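Local coordinates for protein folylpolyglutamate synthase (FolC) (Helicobacter pylori, PDB 6K8C) that probably adds glutamate to dihydropteroate and then to tetrahydrofolates, an ATP-dependent ligation that yields folylpolyglutamates, at residues K75-R88 against F91-L103. Sequence-based numbering, arbitrary orientation.
Sequences KVLHFTSPHVFEFR and FFLNGSVVGESVL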
# COMPACT_ATOMS: atom_id res chain seq x y z
N LYS A 75 -19.97 -6.28 -2.01
CA LYS A 75 -19.50 -4.97 -2.43
C LYS A 75 -18.43 -4.51 -1.45
O LYS A 75 -18.68 -4.45 -0.24
CB LYS A 75 -20.65 -3.98 -2.51
CG LYS A 75 -21.61 -4.24 -3.66
CD LYS A 75 -22.55 -3.06 -3.88
CE LYS A 75 -24.01 -3.50 -3.89
NZ LYS A 75 -24.88 -2.55 -3.14
N VAL A 76 -17.24 -4.19 -1.96
CA VAL A 76 -16.09 -3.87 -1.13
C VAL A 76 -15.38 -2.65 -1.69
O VAL A 76 -15.17 -2.55 -2.90
CB VAL A 76 -15.10 -5.06 -1.04
CG1 VAL A 76 -13.99 -4.77 -0.03
CG2 VAL A 76 -15.83 -6.35 -0.68
N LEU A 77 -14.97 -1.75 -0.81
CA LEU A 77 -14.06 -0.67 -1.16
C LEU A 77 -12.74 -0.87 -0.43
O LEU A 77 -12.73 -1.05 0.79
CB LEU A 77 -14.63 0.70 -0.81
CG LEU A 77 -13.78 1.84 -1.39
CD1 LEU A 77 -14.69 2.96 -1.87
CD2 LEU A 77 -12.76 2.38 -0.39
N HIS A 78 -11.64 -0.82 -1.17
CA HIS A 78 -10.30 -0.93 -0.62
C HIS A 78 -9.63 0.43 -0.71
O HIS A 78 -9.39 0.94 -1.81
CB HIS A 78 -9.48 -1.99 -1.36
CG HIS A 78 -8.13 -2.24 -0.75
ND1 HIS A 78 -7.09 -2.79 -1.46
CD2 HIS A 78 -7.67 -2.01 0.50
CE1 HIS A 78 -6.04 -2.91 -0.67
NE2 HIS A 78 -6.36 -2.44 0.53
N PHE A 79 -9.34 1.01 0.45
CA PHE A 79 -8.75 2.34 0.56
C PHE A 79 -7.27 2.20 0.88
O PHE A 79 -6.92 1.64 1.92
CB PHE A 79 -9.47 3.12 1.66
CG PHE A 79 -8.87 4.47 1.97
CD1 PHE A 79 -8.81 5.46 1.01
CD2 PHE A 79 -8.41 4.74 3.25
CE1 PHE A 79 -8.28 6.69 1.31
CE2 PHE A 79 -7.87 5.98 3.55
CZ PHE A 79 -7.81 6.95 2.58
N THR A 80 -6.40 2.70 0.00
CA THR A 80 -4.96 2.56 0.17
C THR A 80 -4.28 3.92 0.05
O THR A 80 -4.90 4.91 -0.33
CB THR A 80 -4.36 1.60 -0.87
OG1 THR A 80 -4.59 2.13 -2.19
CG2 THR A 80 -5.00 0.24 -0.76
N SER A 81 -2.99 3.96 0.39
CA SER A 81 -2.22 5.18 0.24
C SER A 81 -0.75 4.81 0.18
O SER A 81 -0.35 3.77 0.72
CB SER A 81 -2.48 6.15 1.40
OG SER A 81 -1.92 5.67 2.60
N PRO A 82 0.09 5.61 -0.52
CA PRO A 82 -0.35 6.75 -1.32
C PRO A 82 -0.75 6.26 -2.70
O PRO A 82 -1.31 5.18 -2.82
CB PRO A 82 0.89 7.65 -1.37
CG PRO A 82 2.03 6.67 -1.37
CD PRO A 82 1.56 5.44 -0.58
N HIS A 83 -0.45 7.03 -3.75
CA HIS A 83 -0.73 6.59 -5.10
C HIS A 83 0.54 6.69 -5.94
O HIS A 83 1.49 7.39 -5.58
CB HIS A 83 -1.87 7.39 -5.73
CG HIS A 83 -1.59 8.85 -5.88
ND1 HIS A 83 -2.04 9.79 -4.98
CD2 HIS A 83 -0.93 9.54 -6.85
CE1 HIS A 83 -1.65 11.00 -5.37
NE2 HIS A 83 -0.98 10.87 -6.50
N VAL A 84 0.55 5.96 -7.05
CA VAL A 84 1.70 5.96 -7.95
C VAL A 84 1.51 7.02 -9.03
O VAL A 84 2.34 7.92 -9.17
CB VAL A 84 1.90 4.58 -8.59
CG1 VAL A 84 3.09 4.61 -9.54
CG2 VAL A 84 2.09 3.51 -7.52
N PHE A 85 0.44 6.90 -9.80
CA PHE A 85 0.18 7.77 -10.94
C PHE A 85 -0.96 8.74 -10.70
O PHE A 85 -0.80 9.94 -10.94
CB PHE A 85 -0.12 6.92 -12.19
CG PHE A 85 0.91 5.86 -12.46
CD1 PHE A 85 2.16 6.19 -12.95
CD2 PHE A 85 0.62 4.52 -12.24
CE1 PHE A 85 3.11 5.22 -13.20
CE2 PHE A 85 1.56 3.54 -12.49
CZ PHE A 85 2.81 3.89 -12.98
N GLU A 86 -2.12 8.26 -10.24
CA GLU A 86 -3.29 9.11 -10.06
C GLU A 86 -3.85 8.95 -8.66
O GLU A 86 -3.80 7.87 -8.07
CB GLU A 86 -4.41 8.79 -11.06
CG GLU A 86 -4.00 8.70 -12.51
CD GLU A 86 -5.02 7.92 -13.33
OE1 GLU A 86 -6.23 8.15 -13.14
OE2 GLU A 86 -4.61 7.09 -14.16
N PHE A 87 -4.43 10.05 -8.15
CA PHE A 87 -5.06 10.05 -6.84
C PHE A 87 -6.14 8.97 -6.72
O PHE A 87 -6.31 8.37 -5.65
CB PHE A 87 -5.66 11.43 -6.56
CG PHE A 87 -6.36 11.55 -5.22
CD1 PHE A 87 -5.64 11.68 -4.05
CD2 PHE A 87 -7.75 11.54 -5.15
CE1 PHE A 87 -6.28 11.79 -2.82
CE2 PHE A 87 -8.40 11.65 -3.92
CZ PHE A 87 -7.66 11.77 -2.76
N ARG A 88 -6.89 8.72 -7.79
CA ARG A 88 -8.03 7.81 -7.65
C ARG A 88 -7.61 6.36 -7.45
O ARG A 88 -8.48 5.54 -7.14
CB ARG A 88 -8.96 7.92 -8.86
CG ARG A 88 -8.39 7.38 -10.16
CD ARG A 88 -9.24 7.85 -11.33
NE ARG A 88 -8.88 7.18 -12.57
CZ ARG A 88 -9.66 6.32 -13.21
NH1 ARG A 88 -9.25 5.76 -14.34
NH2 ARG A 88 -10.86 6.02 -12.73
N PHE A 91 -8.78 4.37 -4.22
CA PHE A 91 -10.14 3.86 -4.01
C PHE A 91 -10.42 2.75 -5.01
O PHE A 91 -10.74 3.02 -6.18
CB PHE A 91 -11.16 4.99 -4.12
CG PHE A 91 -10.74 6.27 -3.44
CD1 PHE A 91 -11.01 6.47 -2.09
CD2 PHE A 91 -10.08 7.27 -4.14
CE1 PHE A 91 -10.63 7.65 -1.46
CE2 PHE A 91 -9.69 8.44 -3.52
CZ PHE A 91 -9.97 8.64 -2.17
N PHE A 92 -10.29 1.51 -4.57
CA PHE A 92 -10.61 0.33 -5.36
C PHE A 92 -12.02 -0.09 -4.97
O PHE A 92 -12.24 -0.60 -3.87
CB PHE A 92 -9.60 -0.79 -5.10
CG PHE A 92 -9.70 -1.96 -6.05
CD1 PHE A 92 -9.12 -1.89 -7.31
CD2 PHE A 92 -10.34 -3.12 -5.67
CE1 PHE A 92 -9.20 -2.97 -8.17
CE2 PHE A 92 -10.42 -4.21 -6.54
CZ PHE A 92 -9.85 -4.13 -7.79
N LEU A 93 -12.98 0.15 -5.86
CA LEU A 93 -14.40 0.05 -5.53
C LEU A 93 -15.06 -1.00 -6.41
O LEU A 93 -15.08 -0.85 -7.64
CB LEU A 93 -15.09 1.40 -5.69
CG LEU A 93 -16.62 1.41 -5.62
CD1 LEU A 93 -17.11 0.97 -4.25
CD2 LEU A 93 -17.16 2.79 -5.97
N ASN A 94 -15.61 -2.04 -5.79
CA ASN A 94 -16.37 -3.08 -6.48
C ASN A 94 -15.60 -3.63 -7.68
O ASN A 94 -16.12 -3.76 -8.78
CB ASN A 94 -17.75 -2.56 -6.89
CG ASN A 94 -18.58 -2.10 -5.71
OD1 ASN A 94 -18.43 -2.61 -4.60
ND2 ASN A 94 -19.45 -1.13 -5.93
N GLY A 95 -14.33 -3.95 -7.45
CA GLY A 95 -13.53 -4.66 -8.42
C GLY A 95 -12.72 -3.81 -9.38
O GLY A 95 -12.02 -4.38 -10.23
N SER A 96 -12.77 -2.49 -9.26
CA SER A 96 -11.97 -1.65 -10.14
C SER A 96 -11.68 -0.31 -9.47
O SER A 96 -12.36 0.09 -8.52
CB SER A 96 -12.67 -1.43 -11.49
OG SER A 96 -13.80 -0.60 -11.34
N VAL A 97 -10.64 0.36 -9.97
CA VAL A 97 -10.33 1.71 -9.53
C VAL A 97 -11.54 2.60 -9.77
O VAL A 97 -12.21 2.49 -10.80
CB VAL A 97 -9.09 2.23 -10.28
CG1 VAL A 97 -8.95 3.73 -10.13
CG2 VAL A 97 -7.83 1.50 -9.79
N VAL A 98 -11.85 3.47 -8.80
CA VAL A 98 -13.06 4.28 -8.88
C VAL A 98 -13.01 5.18 -10.11
O VAL A 98 -11.95 5.68 -10.51
CB VAL A 98 -13.25 5.10 -7.59
CG1 VAL A 98 -12.19 6.20 -7.47
CG2 VAL A 98 -14.66 5.68 -7.54
N GLY A 99 -14.17 5.36 -10.74
CA GLY A 99 -14.25 6.25 -11.88
C GLY A 99 -14.14 7.70 -11.46
O GLY A 99 -14.56 8.10 -10.37
N GLU A 100 -13.57 8.51 -12.36
CA GLU A 100 -13.33 9.92 -12.05
C GLU A 100 -14.62 10.65 -11.68
O GLU A 100 -14.64 11.47 -10.75
CB GLU A 100 -12.66 10.61 -13.23
CG GLU A 100 -11.25 10.15 -13.51
CD GLU A 100 -10.47 11.17 -14.31
OE1 GLU A 100 -9.22 11.10 -14.31
OE2 GLU A 100 -11.10 12.05 -14.93
N SER A 101 -15.71 10.39 -12.41
CA SER A 101 -16.94 11.12 -12.15
C SER A 101 -17.59 10.70 -10.84
O SER A 101 -18.20 11.53 -10.16
CB SER A 101 -17.91 10.94 -13.32
OG SER A 101 -17.85 9.62 -13.83
N VAL A 102 -17.45 9.42 -10.47
CA VAL A 102 -17.96 8.97 -9.17
C VAL A 102 -17.19 9.64 -8.04
O VAL A 102 -17.78 10.06 -7.03
CB VAL A 102 -17.86 7.43 -9.08
CG1 VAL A 102 -18.25 6.96 -7.69
CG2 VAL A 102 -18.74 6.78 -10.14
N LEU A 103 -15.87 9.76 -8.18
CA LEU A 103 -15.06 10.42 -7.16
C LEU A 103 -15.37 11.91 -7.09
O LEU A 103 -15.48 12.48 -5.99
CB LEU A 103 -13.58 10.18 -7.45
CG LEU A 103 -12.55 10.77 -6.49
CD1 LEU A 103 -12.81 10.32 -5.06
CD2 LEU A 103 -11.15 10.38 -6.94
O HOH W 1 -13.87 -4.46 -4.57
O HOH W 2 -7.57 10.38 -12.45
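Leu77 and His78 meet Leu93 and Phe92 where strands 76-79 and 91-93 run antiparallel, their axes 166° apart and 4.6 Å at closest approach. His78 and Phe92 form the hydrogen-bonded pair, with His78 N to Phe92 O at 2.8 Å and Phe92 N to His78 O at 3.0 Å; Leu77-Leu93 and Phe79-Phe91 flank it as non-hydrogen-bonded pairs. Asn94 N, within the type I' turn from Leu93 to Ser96, reaches back to Val76 O, and the chain then returns as strand 96-97. A water bound to Val76 O and Gly95 N ties that turn to strand 76-79.

On the face carrying Leu77 and Leu93, Phe91 sits between two rings. Its edge points at the face of Phe87, an offset edge-to-face pair with CE2 of Phe91 3.5 Å from CE2 of Phe87; Phe79 lies alongside it, near parallel but slid apart, centroids 5.7 Å apart. Beyond this aromatic cluster, Arg88 has CG set between its backbone N and carbonyl carbon (chi1 69°) and, extended from CG to NE, carries its guanidinium between Val97 CG1 over one face and Glu100 CG over the other. NE makes a salt bridge to Glu86 OE1 (2.9 Å), which lies in the guanidinium plane. At the edge, near that plane, Val98 O is 2.5 Å from NH2, too short and, at 128°, too bent for the bond's strength to be taken at face value. A second water links OE1 of Glu86 to OE1 of Glu100, probably easing the repulsion between the carboxylates.

Strands 91-93 and 96-97 thus extend the Mur ligase middle-domain sheet as an antiparallel edge. Strand 76-79 joins them to parallel strand 138-142; helix 121-132 packs on Leu77 and Phe79, and helix 58-70 on His78 and Phe92.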